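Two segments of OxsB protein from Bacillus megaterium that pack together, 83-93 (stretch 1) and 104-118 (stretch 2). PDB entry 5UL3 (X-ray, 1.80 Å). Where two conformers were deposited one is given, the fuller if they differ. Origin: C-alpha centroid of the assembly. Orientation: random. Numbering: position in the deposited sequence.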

# COMPACT_ATOMS: atom_id res chain seq x y z
N PRO A 83 23.77 13.98 -14.95
CA PRO A 83 24.41 12.66 -14.91
C PRO A 83 24.72 12.13 -16.29
O PRO A 83 25.66 11.33 -16.44
CB PRO A 83 23.36 11.79 -14.20
CG PRO A 83 22.04 12.42 -14.61
CD PRO A 83 22.32 13.92 -14.65
N LEU A 84 23.94 12.54 -17.30
CA LEU A 84 24.22 12.11 -18.66
C LEU A 84 25.51 12.73 -19.17
O LEU A 84 26.35 12.04 -19.74
CB LEU A 84 23.05 12.46 -19.59
CG LEU A 84 23.17 11.94 -21.02
CD1 LEU A 84 21.77 11.69 -21.60
CD2 LEU A 84 23.91 12.95 -21.96
N LEU A 85 25.66 14.04 -18.97
CA LEU A 85 26.90 14.68 -19.39
C LEU A 85 28.09 14.10 -18.64
O LEU A 85 29.18 13.93 -19.22
CB LEU A 85 26.82 16.19 -19.17
CG LEU A 85 25.78 16.94 -20.02
CD1 LEU A 85 25.70 18.41 -19.62
CD2 LEU A 85 26.04 16.79 -21.52
N MET A 86 27.90 13.77 -17.35
CA MET A 86 28.99 13.22 -16.56
C MET A 86 29.41 11.84 -17.07
O MET A 86 30.61 11.51 -17.07
CB MET A 86 28.59 13.16 -15.08
CG MET A 86 29.75 12.82 -14.17
SD MET A 86 29.22 12.85 -12.45
CE MET A 86 28.74 14.58 -12.28
N ARG A 87 28.46 11.01 -17.50
CA ARG A 87 28.82 9.73 -18.09
C ARG A 87 29.57 9.92 -19.40
O ARG A 87 30.50 9.17 -19.71
CB ARG A 87 27.57 8.88 -18.33
CG ARG A 87 26.91 8.41 -17.06
CD ARG A 87 25.79 7.39 -17.34
NE ARG A 87 24.68 7.92 -18.14
CZ ARG A 87 23.58 8.47 -17.62
NH1 ARG A 87 23.43 8.60 -16.31
NH2 ARG A 87 22.63 8.90 -18.44
N TRP A 88 29.18 10.92 -20.19
CA TRP A 88 29.82 11.19 -21.47
C TRP A 88 31.24 11.74 -21.29
O TRP A 88 32.16 11.35 -22.02
CB TRP A 88 28.96 12.15 -22.29
CG TRP A 88 29.71 12.91 -23.35
CD1 TRP A 88 30.20 12.42 -24.53
CD2 TRP A 88 30.04 14.29 -23.32
NE1 TRP A 88 30.83 13.42 -25.23
CE2 TRP A 88 30.74 14.58 -24.51
CE3 TRP A 88 29.81 15.32 -22.40
CZ2 TRP A 88 31.21 15.86 -24.80
CZ3 TRP A 88 30.28 16.58 -22.69
CH2 TRP A 88 30.99 16.84 -23.88
N HIS A 89 31.44 12.63 -20.32
CA HIS A 89 32.74 13.29 -20.12
C HIS A 89 32.85 13.69 -18.66
O HIS A 89 32.37 14.76 -18.25
CB HIS A 89 32.85 14.50 -21.04
CG HIS A 89 34.24 15.10 -21.13
ND1 HIS A 89 35.16 15.03 -20.10
CD2 HIS A 89 34.83 15.79 -22.13
CE1 HIS A 89 36.27 15.64 -20.48
NE2 HIS A 89 36.10 16.11 -21.70
N PRO A 90 33.51 12.87 -17.84
CA PRO A 90 33.56 13.16 -16.39
C PRO A 90 34.27 14.46 -16.03
O PRO A 90 34.15 14.92 -14.89
CB PRO A 90 34.30 11.94 -15.82
CG PRO A 90 34.10 10.87 -16.83
CD PRO A 90 34.06 11.55 -18.16
N SER A 91 35.03 15.05 -16.94
CA SER A 91 35.71 16.31 -16.66
C SER A 91 35.34 17.40 -17.66
O SER A 91 36.18 18.22 -18.01
CB SER A 91 37.23 16.15 -16.65
OG SER A 91 37.66 15.28 -15.63
N TRP A 92 34.09 17.42 -18.14
CA TRP A 92 33.79 18.45 -19.12
C TRP A 92 33.75 19.85 -18.52
O TRP A 92 33.96 20.83 -19.24
CB TRP A 92 32.47 18.16 -19.85
CG TRP A 92 31.23 18.31 -19.01
CD1 TRP A 92 30.58 17.32 -18.31
CD2 TRP A 92 30.47 19.52 -18.79
NE1 TRP A 92 29.48 17.85 -17.67
CE2 TRP A 92 29.39 19.18 -17.95
CE3 TRP A 92 30.62 20.84 -19.22
CZ2 TRP A 92 28.45 20.13 -17.52
CZ3 TRP A 92 29.67 21.79 -18.79
CH2 TRP A 92 28.61 21.42 -17.95
N TYR A 93 33.51 19.97 -17.22
CA TYR A 93 33.18 21.26 -16.62
C TYR A 93 34.30 21.77 -15.71
O TYR A 93 35.22 21.03 -15.34
CB TYR A 93 31.87 21.15 -15.82
CG TYR A 93 31.95 20.10 -14.75
CD1 TYR A 93 32.40 20.42 -13.48
CD2 TYR A 93 31.59 18.78 -15.01
CE1 TYR A 93 32.49 19.47 -12.50
CE2 TYR A 93 31.67 17.82 -14.02
CZ TYR A 93 32.12 18.17 -12.77
OH TYR A 93 32.20 17.22 -11.78
N CYS A 104 26.65 25.10 -24.85
CA CYS A 104 26.64 24.58 -26.20
C CYS A 104 27.88 23.71 -26.39
O CYS A 104 29.00 24.17 -26.15
CB CYS A 104 26.61 25.71 -27.23
SG CYS A 104 26.36 25.11 -28.89
N PHE A 105 27.67 22.46 -26.79
CA PHE A 105 28.76 21.50 -27.00
C PHE A 105 29.04 21.40 -28.49
O PHE A 105 28.14 21.07 -29.27
CB PHE A 105 28.41 20.14 -26.41
CG PHE A 105 28.43 20.11 -24.92
CD1 PHE A 105 29.64 20.13 -24.24
CD2 PHE A 105 27.25 20.10 -24.19
CE1 PHE A 105 29.68 20.12 -22.87
CE2 PHE A 105 27.29 20.11 -22.81
CZ PHE A 105 28.50 20.11 -22.15
N LEU A 106 30.28 21.68 -28.88
CA LEU A 106 30.67 21.80 -30.28
C LEU A 106 31.57 20.64 -30.67
O LEU A 106 32.53 20.32 -29.97
CB LEU A 106 31.39 23.13 -30.52
CG LEU A 106 30.59 24.36 -30.11
CD1 LEU A 106 31.47 25.60 -30.06
CD2 LEU A 106 29.45 24.56 -31.08
N SER A 107 31.24 20.00 -31.80
CA SER A 107 32.02 18.88 -32.34
C SER A 107 32.23 17.78 -31.31
O SER A 107 33.31 17.21 -31.18
CB SER A 107 33.35 19.38 -32.90
OG SER A 107 33.08 20.36 -33.90
N CYS A 108 31.16 17.46 -30.57
CA CYS A 108 31.18 16.41 -29.56
C CYS A 108 30.39 15.23 -30.12
O CYS A 108 29.23 14.99 -29.77
CB CYS A 108 30.61 16.91 -28.24
SG CYS A 108 31.64 18.17 -27.45
N GLU A 109 31.05 14.47 -31.00
CA GLU A 109 30.34 13.45 -31.78
C GLU A 109 29.72 12.38 -30.89
O GLU A 109 28.57 11.98 -31.11
CB GLU A 109 31.30 12.82 -32.79
CG GLU A 109 30.60 11.91 -33.80
CD GLU A 109 31.56 11.02 -34.57
OE1 GLU A 109 32.76 11.35 -34.64
OE2 GLU A 109 31.11 9.98 -35.09
N GLU A 110 30.46 11.91 -29.89
CA GLU A 110 29.94 10.83 -29.05
C GLU A 110 28.78 11.27 -28.17
O GLU A 110 28.02 10.42 -27.69
CB GLU A 110 31.06 10.25 -28.18
CG GLU A 110 32.10 9.44 -28.94
CD GLU A 110 33.21 8.92 -28.04
OE1 GLU A 110 33.35 9.42 -26.90
OE2 GLU A 110 33.95 8.00 -28.47
N LEU A 111 28.61 12.58 -27.94
CA LEU A 111 27.51 13.04 -27.10
C LEU A 111 26.17 12.70 -27.72
O LEU A 111 25.21 12.36 -27.01
CB LEU A 111 27.63 14.54 -26.85
CG LEU A 111 26.54 15.18 -25.98
CD1 LEU A 111 26.39 14.47 -24.64
CD2 LEU A 111 26.82 16.66 -25.76
N TYR A 112 26.08 12.76 -29.05
CA TYR A 112 24.83 12.42 -29.73
C TYR A 112 24.38 11.01 -29.37
O TYR A 112 23.19 10.78 -29.12
CB TYR A 112 24.97 12.57 -31.24
CG TYR A 112 23.63 12.64 -31.96
CD1 TYR A 112 22.83 11.51 -32.10
CD2 TYR A 112 23.17 13.83 -32.50
CE1 TYR A 112 21.61 11.57 -32.75
CE2 TYR A 112 21.94 13.90 -33.17
CZ TYR A 112 21.17 12.76 -33.28
OH TYR A 112 19.96 12.82 -33.93
N GLU A 113 25.32 10.06 -29.35
CA GLU A 113 24.97 8.69 -29.01
C GLU A 113 24.39 8.60 -27.61
O GLU A 113 23.43 7.85 -27.38
CB GLU A 113 26.21 7.80 -29.14
CG GLU A 113 26.86 7.86 -30.53
CD GLU A 113 28.30 7.32 -30.56
OE1 GLU A 113 28.63 6.41 -29.77
OE2 GLU A 113 29.10 7.83 -31.39
N HIS A 114 24.94 9.37 -26.66
CA HIS A 114 24.39 9.37 -25.30
C HIS A 114 22.96 9.90 -25.29
O HIS A 114 22.17 9.52 -24.43
CB HIS A 114 25.28 10.18 -24.36
CG HIS A 114 26.59 9.52 -24.03
ND1 HIS A 114 26.79 8.82 -22.86
CD2 HIS A 114 27.75 9.44 -24.73
CE1 HIS A 114 28.03 8.35 -22.85
NE2 HIS A 114 28.62 8.71 -23.97
N LEU A 115 22.60 10.76 -26.26
CA LEU A 115 21.27 11.35 -26.28
C LEU A 115 20.25 10.49 -27.00
O LEU A 115 19.07 10.85 -27.01
CB LEU A 115 21.31 12.73 -26.95
CG LEU A 115 22.09 13.77 -26.14
CD1 LEU A 115 22.16 15.08 -26.92
CD2 LEU A 115 21.39 13.96 -24.80
N GLU A 116 20.67 9.38 -27.60
CA GLU A 116 19.76 8.43 -28.22
C GLU A 116 19.26 7.46 -27.15
O GLU A 116 19.69 6.31 -27.04
CB GLU A 116 20.44 7.70 -29.38
CG GLU A 116 20.82 8.65 -30.52
CD GLU A 116 21.16 7.92 -31.82
OE1 GLU A 116 20.88 8.48 -32.90
OE2 GLU A 116 21.71 6.80 -31.75
N LEU A 117 18.36 7.98 -26.31
CA LEU A 117 17.87 7.21 -25.17
C LEU A 117 16.96 6.08 -25.64
O LEU A 117 16.12 6.28 -26.54
CB LEU A 117 17.11 8.12 -24.20
CG LEU A 117 17.90 9.28 -23.57
CD1 LEU A 117 17.03 9.97 -22.52
CD2 LEU A 117 19.16 8.76 -22.93
N PRO A 118 17.07 4.89 -25.05
CA PRO A 118 16.08 3.85 -25.32
C PRO A 118 14.74 4.24 -24.71
O PRO A 118 14.64 5.15 -23.89
CB PRO A 118 16.66 2.61 -24.64
CG PRO A 118 17.49 3.16 -23.53
CD PRO A 118 18.04 4.49 -24.02
O HOH W 1 24.93 7.69 -21.00
O HOH W 2 32.37 9.17 -24.20

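Residues 83-88 form a short helix that gives way to a loop at His 89, the first residue to leave helical phi/psi. The second stretch enters as the end of a strand, residues 104-106, turns through Ser 107 and Cys 108, and continues into a second helix. The two helix axes run at 134° to each other, closer to antiparallel than parallel, and approach to 10.0 Å. The backbones come nearest at Trp 88 and Leu 111, whose CA atoms lie 6.4 Å apart. No direct hydrogen bond links the stretches, so the 558 Å² of buried surface rests chiefly on apolar and aromatic contacts.

Trp 88 contributes the largest share. Leu 111 CB lies over one face of its indole, 3.9 Å from the centroid of the five-membered ring, a CH-pi contact. At the ring edge, Trp 88 CZ2 meets Cys 108 SG at 3.5 Å. The indole also directs its edge toward the face of Phe 105, with planes at 77°, and Phe 105 in turn presents its edge to the face of Trp 92, at 79°. Three aromatic side chains thus interlock by successive near-perpendicular contacts. His 114 covers the base of the tryptophan: Trp 88 CB sits 3.7 Å from the imidazole centroid, almost on the ring normal.

One helical turn earlier, Leu 84 extends the apolar seam, its CD2 lying 4.0 Å from Leu 111 CD1 and 3.9 Å from Leu 115 CD2. Leu 85 CD2 fits between Phe 105 CE2 at 3.8 Å and Leu 111 CD1 at 3.9 Å.

Water supplies the polar links. Water 1 accepts a hydrogen bond from Arg 87 NE and also bonds His 114 ND1, both at 2.9 Å; water 2 donates to Trp 88 O at 3.1 Å and Glu 110 OE1 at 2.9 Å.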